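Local coordinates for protein profilin-1A (Acanthamoeba castellanii, PDB 1ACF) that binds monomeric actin in a 1:1 complex, holding back or promoting filament growth according to its concentration, and binds the phosphoinositide PIP2, at residues A[2-5]-A[6-10]; A[117-120]-A[121-125]. All coordinates share one frame; numbering follows the deposited sequence.

In the fold
Interaction 1 (2-10) lies within the N-terminal helix 2-11 and interaction 2 (117-125) is the C-terminal end of helix 106-121; both pack against the antiparallel sheet of the profilin fold. Their buried residues are all apolar: Val-6 and Leu-10 in the first, Ala-117 and Leu-120 in the second. The outer sides differ. Interaction 1 carries polar and hydroxyl side chains along the length of its helix, while interaction 2 ends its helix, so backbone bonds to one carbonyl do much of the work. The two meet through Tyr-5 on Leu-120 and the edge-to-face rings of Trp-2 and Phe-125. In profilins generally, the aromatic groove between the terminal helices receives poly-L-proline.

Interaction 1: residues A[2-5]-A[6-10]; sequences WQTY and VDTNL
Tyr-5 and Asn-9 lean against each other one turn apart on the N-terminal helix of profilin, 2-11, which widens to a pi-type turn at 6-10 and lies in the part of the chain predicted to bind actin. The ring and the amide are turned 43° apart, and the touching atoms are CD1 of Tyr-5 and ND2 of Asn-9, 3.6 Å apart. With chi1 of -70°, CG of Tyr-5 lies beside its own backbone N, which carries the ring back toward the start of the helix; there CE3 of Trp-2 comes in at the ring edge. Beyond the helix, Tyr-5 rests on Ile-21 and Leu-120.

Next to this pair, the side chains of Thr-4 and Thr-8 lie alongside each other and point the same way, CG2 of Thr-4 being 3.8 Å from OG1 of Thr-8. On the neighbouring side Gln-3 slants across Asp-7, its CG 3.3 Å from OD2 of Asp-7. The backbone beneath is regular here, with Asp-7 N bonded to Gln-3 O at 2.9 Å.

The widening appears one residue on, where Thr-4 O takes two N-H groups. The shorter bond, 2.8 Å from Thr-8 N to Thr-4 O, bends to 138° at the hydrogen and comes in tilted from the carbonyl plane. The longer one runs 3.3 Å from Asn-9 N to Thr-4 O, within that plane.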
ATOM      1  N   TRP A   2       8.497  -2.991 -12.780  1.00  8.39           N
ATOM      2  CA  TRP A   2       7.801  -3.046 -11.476  1.00  8.83           C
ATOM      3  C   TRP A   2       8.844  -2.820 -10.332  1.00  5.97           C
ATOM      4  O   TRP A   2       8.573  -2.056  -9.443  1.00  2.00           O
ATOM      5  CB  TRP A   2       6.901  -4.268 -11.324  1.00  7.72           C
ATOM      6  CG  TRP A   2       5.989  -4.462 -12.503  1.00 12.29           C
ATOM      7  CD1 TRP A   2       6.001  -5.413 -13.479  1.00 10.32           C
ATOM      8  CD2 TRP A   2       4.880  -3.593 -12.843  1.00 13.89           C
ATOM      9  NE1 TRP A   2       5.007  -5.223 -14.376  1.00  9.78           N
ATOM     10  CE2 TRP A   2       4.300  -4.118 -14.022  1.00 12.32           C
ATOM     11  CE3 TRP A   2       4.344  -2.446 -12.247  1.00 13.16           C
ATOM     12  CZ2 TRP A   2       3.212  -3.497 -14.634  1.00  9.82           C
ATOM     13  CZ3 TRP A   2       3.266  -1.845 -12.881  1.00 11.23           C
ATOM     14  CH2 TRP A   2       2.721  -2.372 -14.041  1.00  8.14           C
ATOM     15  N   GLN A   3      10.010  -3.447 -10.410  1.00  8.76           N
ATOM     16  CA  GLN A   3      11.114  -3.358  -9.433  1.00  5.28           C
ATOM     17  C   GLN A   3      11.541  -1.906  -9.254  1.00  8.47           C
ATOM     18  O   GLN A   3      11.639  -1.380  -8.099  1.00 11.27           O
ATOM     19  CB  GLN A   3      12.273  -4.260  -9.717  1.00  8.81           C
ATOM     20  CG  GLN A   3      13.119  -4.580  -8.450  1.00  4.52           C
ATOM     21  CD  GLN A   3      12.351  -5.250  -7.359  1.00  2.01           C
ATOM     22  OE1 GLN A   3      12.171  -4.744  -6.263  1.00  2.00           O
ATOM     23  NE2 GLN A   3      11.846  -6.445  -7.541  1.00  2.01           N
ATOM     24  N   THR A   4      11.771  -1.226 -10.357  1.00  6.32           N
ATOM     25  CA  THR A   4      12.047   0.198 -10.295  1.00  7.28           C
ATOM     26  C   THR A   4      11.014   1.030  -9.585  1.00  7.37           C
ATOM     27  O   THR A   4      11.413   1.958  -8.858  1.00  8.57           O
ATOM     28  CB  THR A   4      12.250   0.789 -11.761  1.00  6.27           C
ATOM     29  OG1 THR A   4      13.182  -0.165 -12.340  1.00 12.53           O
ATOM     30  CG2 THR A   4      12.692   2.233 -11.835  1.00  8.00           C
ATOM     31  N   TYR A   5       9.718   0.859  -9.801  1.00 11.01           N
ATOM     32  CA  TYR A   5       8.656   1.642  -9.209  1.00  8.83           C
ATOM     33  C   TYR A   5       8.815   1.726  -7.680  1.00  8.21           C
ATOM     34  O   TYR A   5       8.728   2.786  -7.085  1.00 10.23           O
ATOM     35  CB  TYR A   5       7.194   1.151  -9.514  1.00 11.49           C
ATOM     36  CG  TYR A   5       6.877   1.406 -10.982  1.00 16.04           C
ATOM     37  CD1 TYR A   5       7.227   2.603 -11.582  1.00 20.40           C
ATOM     38  CD2 TYR A   5       6.312   0.432 -11.782  1.00 19.22           C
ATOM     39  CE1 TYR A   5       6.995   2.854 -12.921  1.00 25.47           C
ATOM     40  CE2 TYR A   5       6.045   0.645 -13.121  1.00 24.06           C
ATOM     41  CZ  TYR A   5       6.403   1.856 -13.702  1.00 27.16           C
ATOM     42  OH  TYR A   5       6.163   2.101 -15.035  1.00 33.19           O
ATOM     43  N   VAL A   6       8.929   0.543  -7.143  1.00  7.37           N
ATOM     44  CA  VAL A   6       9.143   0.182  -5.765  1.00  9.73           C
ATOM     45  C   VAL A   6      10.474   0.740  -5.241  1.00 10.15           C
ATOM     46  O   VAL A   6      10.478   1.511  -4.258  1.00 10.52           O
ATOM     47  CB  VAL A   6       9.057  -1.374  -5.700  1.00  7.93           C
ATOM     48  CG1 VAL A   6       9.922  -1.928  -4.612  1.00 14.79           C
ATOM     49  CG2 VAL A   6       7.645  -1.930  -5.587  1.00  9.43           C
ATOM     50  N   ASP A   7      11.596   0.390  -5.860  1.00 12.25           N
ATOM     51  CA  ASP A   7      12.950   0.788  -5.373  1.00  6.75           C
ATOM     52  C   ASP A   7      13.200   2.251  -5.482  1.00  9.18           C
ATOM     53  O   ASP A   7      13.543   2.962  -4.475  1.00 12.81           O
ATOM     54  CB  ASP A   7      14.021  -0.082  -6.024  1.00  4.36           C
ATOM     55  CG  ASP A   7      13.945  -1.544  -5.651  1.00  7.32           C
ATOM     56  OD1 ASP A   7      13.447  -2.035  -4.591  1.00  8.29           O
ATOM     57  OD2 ASP A   7      14.473  -2.319  -6.502  1.00  8.63           O
ATOM     58  N   THR A   8      13.074   2.760  -6.688  1.00  8.27           N
ATOM     59  CA  THR A   8      13.261   4.141  -7.036  1.00  9.71           C
ATOM     60  C   THR A   8      12.131   5.119  -6.833  1.00  8.99           C
ATOM     61  O   THR A   8      12.331   6.242  -6.313  1.00 12.37           O
ATOM     62  CB  THR A   8      13.682   4.256  -8.577  1.00 10.63           C
ATOM     63  OG1 THR A   8      14.736   3.268  -8.786  1.00 13.61           O
ATOM     64  CG2 THR A   8      14.125   5.669  -8.914  1.00 14.74           C
ATOM     65  N   ASN A   9      10.919   4.773  -7.243  1.00  9.68           N
ATOM     66  CA  ASN A   9       9.783   5.747  -7.212  1.00  7.66           C
ATOM     67  C   ASN A   9       9.095   5.800  -5.892  1.00  7.74           C
ATOM     68  O   ASN A   9       8.378   6.786  -5.558  1.00 10.97           O
ATOM     69  CB  ASN A   9       8.922   5.489  -8.461  1.00  7.95           C
ATOM     70  CG  ASN A   9       9.667   5.777  -9.763  1.00  4.62           C
ATOM     71  OD1 ASN A   9      10.047   6.944 -10.030  1.00 11.06           O
ATOM     72  ND2 ASN A   9       9.961   4.768 -10.579  1.00  7.15           N
ATOM     73  N   LEU A  10       9.286   4.779  -5.076  1.00  6.17           N
ATOM     74  CA  LEU A  10       8.672   4.771  -3.742  1.00  7.50           C
ATOM     75  C   LEU A  10       9.683   4.930  -2.610  1.00  6.42           C
ATOM     76  O   LEU A  10       9.750   5.934  -1.925  1.00  9.16           O
ATOM     77  CB  LEU A  10       7.774   3.522  -3.645  1.00  3.18           C
ATOM     78  CG  LEU A  10       6.362   3.636  -4.219  1.00  3.47           C
ATOM     79  CD1 LEU A  10       5.670   2.274  -4.095  1.00  7.43           C
ATOM     80  CD2 LEU A  10       5.558   4.690  -3.512  1.00  3.71           C
TER

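Interaction 2: residues A[117-120]-A[121-125]; sequences ADYL and IGQGF
Leu-120 meets Phe-125 where helix 106-121 ends in a Schellman motif, with Ile-121 to Gly-124 forming a type I turn. This is the tight side. Leu-120 O accepts from Phe-125 N at 3.0 Å and, more weakly, from Gln-123 N at 3.1 Å. CB of Phe-125 also sits 3.3 Å from Leu-120 O, and the two side chains slant across each other with their CD2 atoms 3.9 Å apart. Gly-124, at a positive phi of 106°, turns the chain so that Phe-125 can fold back in this way. The phenyl ring then meets Trp-2 of the N-terminal helix edge to face, while Leu-120 packs on Leu-96 of the sheet.

One turn earlier the helix is still regular, with Ile-121 N bonded to Ala-117 O at 2.8 Å.

The solvent side is looser. Asp-118 turns to a salt bridge with Arg-75, and Tyr-119 and Gln-123, both exposed, barely touch. A bend at chi2 brings the end of Gln-123 beside the tyrosine ring, their planes 21° apart, yet CD of Gln-123 comes no nearer than 4.1 Å to CE1 of Tyr-119. Closer in, CG of Gln-123 lies 3.2 Å from the carbonyl O of Tyr-119.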
ATOM      1  N   ALA A 117       0.162   6.705  -7.969  1.00  7.99           N
ATOM      2  CA  ALA A 117      -1.052   5.962  -8.400  1.00  5.45           C
ATOM      3  C   ALA A 117      -1.628   6.727  -9.633  1.00  7.95           C
ATOM      4  O   ALA A 117      -1.838   6.054 -10.646  1.00  8.83           O
ATOM      5  CB  ALA A 117      -2.023   5.832  -7.322  1.00  2.00           C
ATOM      6  N   ASP A 118      -1.815   8.021  -9.466  1.00  7.90           N
ATOM      7  CA  ASP A 118      -2.279   8.923 -10.498  1.00 10.74           C
ATOM      8  C   ASP A 118      -1.434   8.785 -11.761  1.00 13.46           C
ATOM      9  O   ASP A 118      -1.984   8.716 -12.879  1.00 16.35           O
ATOM     10  CB  ASP A 118      -2.315  10.409 -10.095  1.00  8.84           C
ATOM     11  CG  ASP A 118      -3.519  10.729  -9.223  1.00 11.67           C
ATOM     12  OD1 ASP A 118      -4.450   9.922  -9.096  1.00 11.99           O
ATOM     13  OD2 ASP A 118      -3.497  11.832  -8.616  1.00 15.46           O
ATOM     14  N   TYR A 119      -0.118   8.779 -11.594  1.00 12.62           N
ATOM     15  CA  TYR A 119       0.772   8.643 -12.776  1.00  9.65           C
ATOM     16  C   TYR A 119       0.633   7.279 -13.420  1.00 10.95           C
ATOM     17  O   TYR A 119       0.673   7.167 -14.665  1.00  8.85           O
ATOM     18  CB  TYR A 119       2.177   9.058 -12.366  1.00  7.81           C
ATOM     19  CG  TYR A 119       3.293   8.707 -13.294  1.00  5.42           C
ATOM     20  CD1 TYR A 119       3.783   7.438 -13.419  1.00  7.02           C
ATOM     21  CD2 TYR A 119       3.855   9.717 -14.101  1.00  7.14           C
ATOM     22  CE1 TYR A 119       4.839   7.147 -14.277  1.00  7.06           C
ATOM     23  CE2 TYR A 119       4.859   9.455 -14.993  1.00  5.16           C
ATOM     24  CZ  TYR A 119       5.341   8.167 -15.071  1.00  8.21           C
ATOM     25  OH  TYR A 119       6.352   7.850 -15.972  1.00 17.81           O
ATOM     26  N   LEU A 120       0.457   6.236 -12.610  1.00 10.21           N
ATOM     27  CA  LEU A 120       0.353   4.881 -13.092  1.00 11.53           C
ATOM     28  C   LEU A 120      -0.984   4.595 -13.816  1.00  9.44           C
ATOM     29  O   LEU A 120      -0.969   3.823 -14.751  1.00  9.04           O
ATOM     30  CB  LEU A 120       0.746   3.851 -12.077  1.00 12.08           C
ATOM     31  CG  LEU A 120       2.210   3.715 -11.634  1.00 12.01           C
ATOM     32  CD1 LEU A 120       2.235   2.727 -10.471  1.00 10.66           C
ATOM     33  CD2 LEU A 120       3.078   3.333 -12.805  1.00  8.15           C
ATOM     34  N   ILE A 121      -2.042   5.153 -13.324  1.00  9.13           N
ATOM     35  CA  ILE A 121      -3.384   5.040 -13.984  1.00 11.74           C
ATOM     36  C   ILE A 121      -3.274   5.598 -15.414  1.00 11.87           C
ATOM     37  O   ILE A 121      -3.480   4.940 -16.465  1.00 13.79           O
ATOM     38  CB  ILE A 121      -4.328   5.837 -13.038  1.00  9.24           C
ATOM     39  CG1 ILE A 121      -4.763   4.864 -11.892  1.00 12.23           C
ATOM     40  CG2 ILE A 121      -5.533   6.443 -13.766  1.00 14.89           C
ATOM     41  CD1 ILE A 121      -5.788   5.462 -10.938  1.00 10.53           C
ATOM     42  N   GLY A 122      -2.836   6.826 -15.511  1.00 11.83           N
ATOM     43  CA  GLY A 122      -2.528   7.560 -16.713  1.00 13.05           C
ATOM     44  C   GLY A 122      -1.661   6.732 -17.652  1.00 12.79           C
ATOM     45  O   GLY A 122      -1.626   6.969 -18.865  1.00 14.73           O
ATOM     46  N   GLN A 123      -0.956   5.730 -17.232  1.00 14.57           N
ATOM     47  CA  GLN A 123      -0.119   4.910 -18.121  1.00 13.33           C
ATOM     48  C   GLN A 123      -0.965   3.705 -18.549  1.00 11.64           C
ATOM     49  O   GLN A 123      -0.464   2.997 -19.419  1.00 14.89           O
ATOM     50  CB  GLN A 123       1.110   4.281 -17.463  1.00 17.01           C
ATOM     51  CG  GLN A 123       2.087   5.146 -16.704  1.00 21.07           C
ATOM     52  CD  GLN A 123       3.178   5.593 -17.634  1.00 24.63           C
ATOM     53  OE1 GLN A 123       4.190   4.894 -17.820  1.00 31.07           O
ATOM     54  NE2 GLN A 123       2.881   6.720 -18.261  1.00 26.45           N
ATOM     55  N   GLY A 124      -2.093   3.497 -17.904  1.00  9.14           N
ATOM     56  CA  GLY A 124      -2.847   2.265 -18.299  1.00  8.31           C
ATOM     57  C   GLY A 124      -2.743   1.155 -17.256  1.00  8.39           C
ATOM     58  O   GLY A 124      -3.158   0.010 -17.563  1.00  9.24           O
ATOM     59  N   PHE A 125      -2.222   1.482 -16.079  1.00  7.36           N
ATOM     60  CA  PHE A 125      -2.017   0.505 -14.993  1.00  7.64           C
ATOM     61  C   PHE A 125      -3.030   0.712 -13.885  1.00  4.72           C
ATOM     62  O   PHE A 125      -3.031  -0.256 -13.096  1.00 12.28           O
ATOM     63  CB  PHE A 125      -0.585   0.568 -14.423  1.00  8.02           C
ATOM     64  CG  PHE A 125       0.439   0.313 -15.507  1.00  7.44           C
ATOM     65  CD1 PHE A 125       0.370  -0.822 -16.285  1.00  7.06           C
ATOM     66  CD2 PHE A 125       1.437   1.279 -15.743  1.00 12.23           C
ATOM     67  CE1 PHE A 125       1.302  -1.006 -17.295  1.00  5.18           C
ATOM     68  CE2 PHE A 125       2.411   1.108 -16.729  1.00  6.47           C
ATOM     69  CZ  PHE A 125       2.340  -0.051 -17.512  1.00  8.69           C
ATOM     70  OXT PHE A 125      -3.803   1.661 -13.816  1.00  4.94           O
TER